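Local coordinates for protein serine--tRNA ligase (Pyrococcus horikoshii, PDB 2DQ0) that probably attaches serine to tRNA(Ser), and also to tRNA(Sec), using ATP, as a homodimeric class II aminoacyl-tRNA synthetase with a tRNA-binding N-terminal extension, at residues A[17-29]-A[102-116]. Residues are numbered along the deposited sequence; the frame is centred on the assembly and turned at random.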
ATOM      1  N   ASP A  17       4.574   6.755  37.259  1.00 61.62           N
ATOM      2  CA  ASP A  17       4.327   5.852  36.146  1.00 59.00           C
ATOM      3  C   ASP A  17       5.401   6.120  35.094  1.00 60.83           C
ATOM      4  O   ASP A  17       5.960   5.190  34.500  1.00 47.83           O
ATOM      5  CB  ASP A  17       2.928   6.069  35.570  1.00 56.10           C
ATOM      6  CG  ASP A  17       2.316   4.776  35.019  1.00 60.68           C
ATOM      7  OD1 ASP A  17       2.022   4.718  33.810  1.00 62.42           O
ATOM      8  OD2 ASP A  17       2.125   3.817  35.797  1.00 60.66           O
ATOM      9  N   LEU A  18       5.691   7.402  34.888  1.00 58.35           N
ATOM     10  CA  LEU A  18       6.714   7.829  33.946  1.00 55.58           C
ATOM     11  C   LEU A  18       8.022   7.142  34.307  1.00 62.41           C
ATOM     12  O   LEU A  18       8.804   6.772  33.429  1.00 64.89           O
ATOM     13  CB  LEU A  18       6.893   9.334  34.039  1.00 52.56           C
ATOM     14  CG  LEU A  18       6.401  10.196  32.878  1.00 64.27           C
ATOM     15  CD1 LEU A  18       5.123   9.642  32.280  1.00 59.35           C
ATOM     16  CD2 LEU A  18       6.219  11.616  33.377  1.00 49.01           C
ATOM     17  N   ILE A  19       8.262   6.969  35.606  1.00 61.88           N
ATOM     18  CA  ILE A  19       9.481   6.315  36.050  1.00 63.57           C
ATOM     19  C   ILE A  19       9.382   4.805  35.844  1.00 66.65           C
ATOM     20  O   ILE A  19      10.369   4.159  35.496  1.00 69.83           O
ATOM     21  CB  ILE A  19       9.798   6.661  37.523  1.00 65.00           C
ATOM     22  CG1 ILE A  19      10.198   8.137  37.612  1.00 66.32           C
ATOM     23  CG2 ILE A  19      10.958   5.812  38.038  1.00 56.24           C
ATOM     24  CD1 ILE A  19      10.291   8.661  39.014  1.00 71.42           C
ATOM     25  N   LYS A  20       8.198   4.236  36.040  1.00 64.46           N
ATOM     26  CA  LYS A  20       8.042   2.806  35.816  1.00 59.58           C
ATOM     27  C   LYS A  20       8.224   2.546  34.317  1.00 61.35           C
ATOM     28  O   LYS A  20       8.542   1.430  33.901  1.00 53.86           O
ATOM     29  CB  LYS A  20       6.646   2.335  36.213  1.00 54.16           C
ATOM     30  CG  LYS A  20       6.341   2.284  37.685  1.00 60.10           C
ATOM     31  CD  LYS A  20       4.895   1.806  37.888  1.00 61.30           C
ATOM     32  CE  LYS A  20       4.429   1.984  39.326  1.00 43.61           C
ATOM     33  NZ  LYS A  20       2.948   1.910  39.452  1.00 58.90           N
ATOM     34  N   ARG A  21       8.015   3.588  33.514  1.00 58.15           N
ATOM     35  CA  ARG A  21       8.114   3.471  32.066  1.00 54.06           C
ATOM     36  C   ARG A  21       9.489   3.747  31.526  1.00 55.38           C
ATOM     37  O   ARG A  21       9.776   3.401  30.400  1.00 52.34           O
ATOM     38  CB  ARG A  21       7.134   4.420  31.374  1.00 54.02           C
ATOM     39  CG  ARG A  21       5.730   3.885  31.174  1.00 57.31           C
ATOM     40  CD  ARG A  21       4.869   4.960  30.507  1.00 58.91           C
ATOM     41  NE  ARG A  21       3.532   4.483  30.163  1.00 52.43           N
ATOM     42  CZ  ARG A  21       3.264   3.628  29.185  1.00 46.99           C
ATOM     43  NH1 ARG A  21       2.014   3.271  28.964  1.00 48.02           N
ATOM     44  NH2 ARG A  21       4.238   3.136  28.426  1.00 51.08           N
ATOM     45  N   GLY A  22      10.336   4.380  32.325  1.00 60.85           N
ATOM     46  CA  GLY A  22      11.669   4.692  31.860  1.00 58.02           C
ATOM     47  C   GLY A  22      11.657   6.006  31.103  1.00 66.96           C
ATOM     48  O   GLY A  22      12.547   6.294  30.302  1.00 71.87           O
ATOM     49  N   GLU A  23      10.638   6.815  31.346  1.00 66.52           N
ATOM     50  CA  GLU A  23      10.535   8.103  30.678  1.00 67.98           C
ATOM     51  C   GLU A  23      10.914   9.185  31.669  1.00 68.12           C
ATOM     52  O   GLU A  23      10.161  10.131  31.892  1.00 69.92           O
ATOM     53  CB  GLU A  23       9.107   8.320  30.184  1.00 64.30           C
ATOM     54  CG  GLU A  23       8.638   7.229  29.271  1.00 66.62           C
ATOM     55  CD  GLU A  23       9.484   7.145  28.011  1.00 72.06           C
ATOM     56  OE1 GLU A  23       9.507   8.132  27.246  1.00 60.28           O
ATOM     57  OE2 GLU A  23      10.126   6.096  27.787  1.00 68.76           O
ATOM     58  N   LEU A  24      12.091   9.049  32.262  1.00 68.53           N
ATOM     59  CA  LEU A  24      12.529  10.019  33.246  1.00 68.71           C
ATOM     60  C   LEU A  24      12.728  11.430  32.719  1.00 67.68           C
ATOM     61  O   LEU A  24      12.468  12.404  33.413  1.00 64.98           O
ATOM     62  CB  LEU A  24      13.805   9.531  33.928  1.00 69.61           C
ATOM     63  CG  LEU A  24      13.562   8.426  34.963  1.00 76.56           C
ATOM     64  CD1 LEU A  24      13.251   7.094  34.269  1.00 75.46           C
ATOM     65  CD2 LEU A  24      14.789   8.304  35.840  1.00 75.03           C
ATOM     66  N   GLU A  25      13.176  11.562  31.485  1.00 75.02           N
ATOM     67  CA  GLU A  25      13.400  12.895  30.965  1.00 80.12           C
ATOM     68  C   GLU A  25      12.090  13.660  30.804  1.00 80.01           C
ATOM     69  O   GLU A  25      12.083  14.830  30.434  1.00 78.82           O
ATOM     70  CB  GLU A  25      14.193  12.802  29.654  1.00 92.74           C
ATOM     71  CG  GLU A  25      15.531  12.056  29.861  1.00112.46           C
ATOM     72  CD  GLU A  25      16.556  12.264  28.751  1.00121.01           C
ATOM     73  OE1 GLU A  25      16.852  13.433  28.413  1.00124.83           O
ATOM     74  OE2 GLU A  25      17.083  11.253  28.231  1.00125.34           O
ATOM     75  N   LYS A  26      10.981  12.998  31.123  1.00 79.86           N
ATOM     76  CA  LYS A  26       9.665  13.619  31.017  1.00 79.18           C
ATOM     77  C   LYS A  26       8.943  13.785  32.345  1.00 76.80           C
ATOM     78  O   LYS A  26       7.815  14.272  32.384  1.00 78.97           O
ATOM     79  CB  LYS A  26       8.775  12.833  30.051  1.00 79.70           C
ATOM     80  CG  LYS A  26       9.061  13.136  28.601  1.00 76.62           C
ATOM     81  CD  LYS A  26       8.232  12.274  27.672  1.00 72.45           C
ATOM     82  CE  LYS A  26       8.477  12.676  26.234  1.00 62.38           C
ATOM     83  NZ  LYS A  26       7.705  11.851  25.289  1.00 60.95           N
ATOM     84  N   VAL A  27       9.571  13.383  33.435  1.00 71.76           N
ATOM     85  CA  VAL A  27       8.927  13.554  34.728  1.00 73.53           C
ATOM     86  C   VAL A  27       8.818  15.066  35.001  1.00 68.72           C
ATOM     87  O   VAL A  27       7.790  15.551  35.470  1.00 68.43           O
ATOM     88  CB  VAL A  27       9.732  12.854  35.862  1.00 69.99           C
ATOM     89  CG1 VAL A  27      11.041  13.583  36.115  1.00 83.34           C
ATOM     90  CG2 VAL A  27       8.906  12.800  37.118  1.00 70.19           C
ATOM     91  N   LYS A  28       9.871  15.805  34.660  1.00 63.97           N
ATOM     92  CA  LYS A  28       9.906  17.249  34.867  1.00 66.95           C
ATOM     93  C   LYS A  28       8.779  17.998  34.164  1.00 67.64           C
ATOM     94  O   LYS A  28       8.610  19.201  34.350  1.00 66.07           O
ATOM     95  CB  LYS A  28      11.244  17.823  34.389  1.00 67.67           C
ATOM     96  CG  LYS A  28      11.509  17.655  32.903  1.00 74.01           C
ATOM     97  CD  LYS A  28      12.676  18.517  32.462  1.00 76.12           C
ATOM     98  CE  LYS A  28      13.228  18.081  31.117  1.00 79.23           C
ATOM     99  NZ  LYS A  28      13.851  16.729  31.203  1.00 83.01           N
ATOM    100  N   TRP A  29       8.008  17.282  33.358  1.00 72.61           N
ATOM    101  CA  TRP A  29       6.906  17.883  32.613  1.00 69.27           C
ATOM    102  C   TRP A  29       5.640  18.051  33.444  1.00 66.44           C
ATOM    103  O   TRP A  29       4.855  18.963  33.212  1.00 60.82           O
ATOM    104  CB  TRP A  29       6.573  17.020  31.400  1.00 71.19           C
ATOM    105  CG  TRP A  29       7.433  17.221  30.210  1.00 68.73           C
ATOM    106  CD1 TRP A  29       8.493  18.071  30.084  1.00 69.11           C
ATOM    107  CD2 TRP A  29       7.257  16.606  28.936  1.00 69.50           C
ATOM    108  NE1 TRP A  29       8.985  18.030  28.803  1.00 62.29           N
ATOM    109  CE2 TRP A  29       8.245  17.136  28.076  1.00 66.58           C
ATOM    110  CE3 TRP A  29       6.354  15.658  28.432  1.00 70.51           C
ATOM    111  CZ2 TRP A  29       8.356  16.750  26.742  1.00 60.83           C
ATOM    112  CZ3 TRP A  29       6.463  15.275  27.102  1.00 69.57           C
ATOM    113  CH2 TRP A  29       7.457  15.822  26.273  1.00 64.28           C
ATOM    114  N   TYR A 102       2.674  19.087  25.645  1.00 49.69           N
ATOM    115  CA  TYR A 102       3.134  18.074  26.579  1.00 48.12           C
ATOM    116  C   TYR A 102       2.092  16.970  26.721  1.00 50.22           C
ATOM    117  O   TYR A 102       2.417  15.775  26.714  1.00 48.08           O
ATOM    118  CB  TYR A 102       3.393  18.687  27.953  1.00 51.57           C
ATOM    119  CG  TYR A 102       4.526  19.684  27.978  1.00 56.89           C
ATOM    120  CD1 TYR A 102       4.294  21.026  28.290  1.00 55.40           C
ATOM    121  CD2 TYR A 102       5.830  19.286  27.689  1.00 49.48           C
ATOM    122  CE1 TYR A 102       5.331  21.942  28.309  1.00 60.00           C
ATOM    123  CE2 TYR A 102       6.874  20.189  27.709  1.00 52.39           C
ATOM    124  CZ  TYR A 102       6.622  21.517  28.016  1.00 61.24           C
ATOM    125  OH  TYR A 102       7.655  22.423  28.013  1.00 64.63           O
ATOM    126  N   LEU A 103       0.830  17.360  26.849  1.00 46.23           N
ATOM    127  CA  LEU A 103      -0.209  16.360  27.016  1.00 44.06           C
ATOM    128  C   LEU A 103      -0.211  15.310  25.920  1.00 44.22           C
ATOM    129  O   LEU A 103      -0.449  14.147  26.193  1.00 45.39           O
ATOM    130  CB  LEU A 103      -1.589  17.022  27.104  1.00 57.03           C
ATOM    131  CG  LEU A 103      -1.920  17.774  28.401  1.00 61.04           C
ATOM    132  CD1 LEU A 103      -3.334  18.334  28.315  1.00 54.98           C
ATOM    133  CD2 LEU A 103      -1.777  16.834  29.595  1.00 52.16           C
ATOM    134  N   TRP A 104       0.050  15.724  24.679  1.00 49.02           N
ATOM    135  CA  TRP A 104       0.050  14.808  23.538  1.00 52.46           C
ATOM    136  C   TRP A 104       1.306  13.988  23.498  1.00 53.45           C
ATOM    137  O   TRP A 104       1.385  12.979  22.803  1.00 51.99           O
ATOM    138  CB  TRP A 104      -0.038  15.569  22.214  1.00 48.43           C
ATOM    139  CG  TRP A 104      -1.405  16.024  21.862  1.00 60.57           C
ATOM    140  CD1 TRP A 104      -2.132  17.006  22.479  1.00 58.45           C
ATOM    141  CD2 TRP A 104      -2.231  15.508  20.814  1.00 61.89           C
ATOM    142  NE1 TRP A 104      -3.358  17.129  21.879  1.00 70.52           N
ATOM    143  CE2 TRP A 104      -3.447  16.224  20.851  1.00 66.80           C
ATOM    144  CE3 TRP A 104      -2.062  14.507  19.845  1.00 54.22           C
ATOM    145  CZ2 TRP A 104      -4.494  15.974  19.950  1.00 59.92           C
ATOM    146  CZ3 TRP A 104      -3.097  14.257  18.953  1.00 50.66           C
ATOM    147  CH2 TRP A 104      -4.300  14.990  19.012  1.00 60.17           C
ATOM    148  N   ARG A 105       2.297  14.440  24.245  1.00 51.35           N
ATOM    149  CA  ARG A 105       3.562  13.763  24.248  1.00 49.65           C
ATOM    150  C   ARG A 105       3.837  12.981  25.521  1.00 51.68           C
ATOM    151  O   ARG A 105       4.985  12.702  25.854  1.00 57.14           O
ATOM    152  CB  ARG A 105       4.662  14.784  23.919  1.00 45.51           C
ATOM    153  CG  ARG A 105       5.030  14.783  22.420  1.00 53.74           C
ATOM    154  CD  ARG A 105       5.543  16.118  21.892  1.00 42.25           C
ATOM    155  NE  ARG A 105       4.410  16.998  21.686  1.00 60.93           N
ATOM    156  CZ  ARG A 105       4.146  17.621  20.549  1.00 54.64           C
ATOM    157  NH1 ARG A 105       4.949  17.460  19.516  1.00 49.74           N
ATOM    158  NH2 ARG A 105       3.069  18.394  20.455  1.00 63.22           N
ATOM    159  N   LEU A 106       2.768  12.617  26.227  1.00 50.23           N
ATOM    160  CA  LEU A 106       2.888  11.826  27.444  1.00 49.46           C
ATOM    161  C   LEU A 106       2.202  10.476  27.222  1.00 46.48           C
ATOM    162  O   LEU A 106       1.121  10.402  26.660  1.00 51.83           O
ATOM    163  CB  LEU A 106       2.285  12.579  28.637  1.00 49.52           C
ATOM    164  CG  LEU A 106       3.126  13.759  29.160  1.00 56.60           C
ATOM    165  CD1 LEU A 106       2.341  14.536  30.210  1.00 58.23           C
ATOM    166  CD2 LEU A 106       4.440  13.242  29.750  1.00 51.48           C
ATOM    167  N   PRO A 107       2.842   9.386  27.642  1.00 44.57           N
ATOM    168  CA  PRO A 107       2.239   8.071  27.446  1.00 47.52           C
ATOM    169  C   PRO A 107       1.075   7.786  28.359  1.00 50.53           C
ATOM    170  O   PRO A 107       0.964   8.362  29.434  1.00 48.88           O
ATOM    171  CB  PRO A 107       3.404   7.112  27.700  1.00 44.68           C
ATOM    172  CG  PRO A 107       4.143   7.791  28.773  1.00 50.82           C
ATOM    173  CD  PRO A 107       4.153   9.263  28.299  1.00 46.79           C
ATOM    174  N   ASN A 108       0.223   6.860  27.924  1.00 56.45           N
ATOM    175  CA  ASN A 108      -0.935   6.470  28.699  1.00 56.37           C
ATOM    176  C   ASN A 108      -0.467   5.931  30.043  1.00 58.04           C
ATOM    177  O   ASN A 108       0.610   5.349  30.146  1.00 56.78           O
ATOM    178  CB  ASN A 108      -1.739   5.393  27.970  1.00 51.76           C
ATOM    179  CG  ASN A 108      -3.198   5.370  28.407  1.00 56.84           C
ATOM    180  OD1 ASN A 108      -4.019   4.632  27.859  1.00 61.03           O
ATOM    181  ND2 ASN A 108      -3.527   6.193  29.402  1.00 53.95           N
ATOM    182  N   ILE A 109      -1.276   6.158  31.072  1.00 57.03           N
ATOM    183  CA  ILE A 109      -0.967   5.681  32.398  1.00 48.46           C
ATOM    184  C   ILE A 109      -1.191   4.180  32.352  1.00 52.40           C
ATOM    185  O   ILE A 109      -2.211   3.715  31.835  1.00 46.92           O
ATOM    186  CB  ILE A 109      -1.902   6.303  33.444  1.00 52.50           C
ATOM    187  CG1 ILE A 109      -1.791   7.826  33.395  1.00 50.64           C
ATOM    188  CG2 ILE A 109      -1.534   5.801  34.843  1.00 54.84           C
ATOM    189  CD1 ILE A 109      -0.406   8.336  33.677  1.00 35.85           C
ATOM    190  N   THR A 110      -0.229   3.426  32.882  1.00 52.01           N
ATOM    191  CA  THR A 110      -0.315   1.972  32.892  1.00 50.70           C
ATOM    192  C   THR A 110      -1.310   1.488  33.929  1.00 56.15           C
ATOM    193  O   THR A 110      -1.548   2.146  34.948  1.00 57.33           O
ATOM    194  CB  THR A 110       1.046   1.308  33.229  1.00 47.63           C
ATOM    195  OG1 THR A 110       1.348   1.514  34.616  1.00 47.11           O
ATOM    196  CG2 THR A 110       2.168   1.895  32.369  1.00 49.80           C
ATOM    197  N   HIS A 111      -1.875   0.320  33.658  1.00 58.06           N
ATOM    198  CA  HIS A 111      -2.816  -0.315  34.552  1.00 58.72           C
ATOM    199  C   HIS A 111      -2.041  -0.964  35.703  1.00 66.12           C
ATOM    200  O   HIS A 111      -0.862  -1.335  35.568  1.00 58.26           O
ATOM    201  CB  HIS A 111      -3.617  -1.371  33.801  1.00 57.78           C
ATOM    202  CG  HIS A 111      -4.698  -2.003  34.620  1.00 72.56           C
ATOM    203  ND1 HIS A 111      -4.440  -2.953  35.586  1.00 69.13           N
ATOM    204  CD2 HIS A 111      -6.039  -1.809  34.629  1.00 67.04           C
ATOM    205  CE1 HIS A 111      -5.577  -3.321  36.148  1.00 61.77           C
ATOM    206  NE2 HIS A 111      -6.561  -2.643  35.585  1.00 65.53           N
ATOM    207  N   PRO A 112      -2.689  -1.087  36.871  1.00 71.60           N
ATOM    208  CA  PRO A 112      -2.026  -1.695  38.026  1.00 67.90           C
ATOM    209  C   PRO A 112      -1.529  -3.113  37.761  1.00 66.67           C
ATOM    210  O   PRO A 112      -0.548  -3.545  38.360  1.00 63.78           O
ATOM    211  CB  PRO A 112      -3.109  -1.646  39.086  1.00 64.80           C
ATOM    212  CG  PRO A 112      -3.792  -0.353  38.761  1.00 62.76           C
ATOM    213  CD  PRO A 112      -3.964  -0.470  37.275  1.00 65.19           C
ATOM    214  N   SER A 113      -2.188  -3.822  36.846  1.00 59.87           N
ATOM    215  CA  SER A 113      -1.811  -5.194  36.542  1.00 60.44           C
ATOM    216  C   SER A 113      -0.561  -5.368  35.689  1.00 61.56           C
ATOM    217  O   SER A 113      -0.043  -6.486  35.574  1.00 57.55           O
ATOM    218  CB  SER A 113      -2.985  -5.946  35.886  1.00 58.92           C
ATOM    219  OG  SER A 113      -3.378  -5.363  34.659  1.00 69.04           O
ATOM    220  N   VAL A 114      -0.068  -4.293  35.081  1.00 57.49           N
ATOM    221  CA  VAL A 114       1.122  -4.457  34.263  1.00 54.81           C
ATOM    222  C   VAL A 114       2.325  -4.465  35.160  1.00 54.61           C
ATOM    223  O   VAL A 114       2.527  -3.549  35.962  1.00 56.22           O
ATOM    224  CB  VAL A 114       1.274  -3.365  33.120  1.00 53.63           C
ATOM    225  CG1 VAL A 114       0.186  -2.338  33.208  1.00 51.28           C
ATOM    226  CG2 VAL A 114       2.662  -2.701  33.160  1.00 42.91           C
ATOM    227  N   PRO A 115       3.134  -5.530  35.052  1.00 57.85           N
ATOM    228  CA  PRO A 115       4.360  -5.750  35.824  1.00 55.78           C
ATOM    229  C   PRO A 115       5.404  -4.693  35.520  1.00 55.95           C
ATOM    230  O   PRO A 115       5.447  -4.182  34.404  1.00 58.22           O
ATOM    231  CB  PRO A 115       4.803  -7.135  35.373  1.00 56.72           C
ATOM    232  CG  PRO A 115       4.303  -7.201  33.949  1.00 64.45           C
ATOM    233  CD  PRO A 115       2.919  -6.622  34.084  1.00 59.52           C
ATOM    234  N   VAL A 116       6.241  -4.363  36.502  1.00 56.32           N
ATOM    235  CA  VAL A 116       7.285  -3.362  36.290  1.00 57.16           C
ATOM    236  C   VAL A 116       8.551  -3.991  35.722  1.00 58.14           C
ATOM    237  O   VAL A 116       8.946  -5.082  36.119  1.00 61.93           O
ATOM    238  CB  VAL A 116       7.629  -2.618  37.585  1.00 54.29           C
ATOM    239  CG1 VAL A 116       8.588  -1.452  37.277  1.00 48.72           C
ATOM    240  CG2 VAL A 116       6.350  -2.102  38.228  1.00 41.09           C
TER
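Tyr102, on helix 72-103, turns its ring edge onto one face of the Trp29 indole in an edge-to-face pair, its centroid 4.2 Å from that of the five-membered ring of Trp29 and the planes at 60°; Lys26 CG lies over the opposite face. Arg105 O and Leu106 CD2 meet the edge of the indole, and Lys26 NZ, whose main partner is Tyr350 OH, also donates to Arg105 O (2.9 Å). Were Trp29 replaced by an alanine, the Tyr102 edge would probably lose the face it meets and a gap would open beside Leu106 CD2. Next, Pro107 packs CG against Arg21 CD and CB over a guanidinium face, while Leu18 CD1 touches its ring. The Arg21 chain, extended from CG to NE, carries NH1 to Asn108 O, 2.8 Å away, and NE makes a weak bond to the same oxygen; NH2 continues to Gly349 O. Thr110 then grips the Asp17 carboxylate twice: its N meets OD1 nearly straight (2.8 Å, 174°), and its OG1 donates to the syn lone pair of OD2 (2.7 Å). Backbone groups thus supply several polar partners, while the opposite charges of Arg21 and Asp17, a long 4.0 Å apart at NE and OD1, probably offset each other.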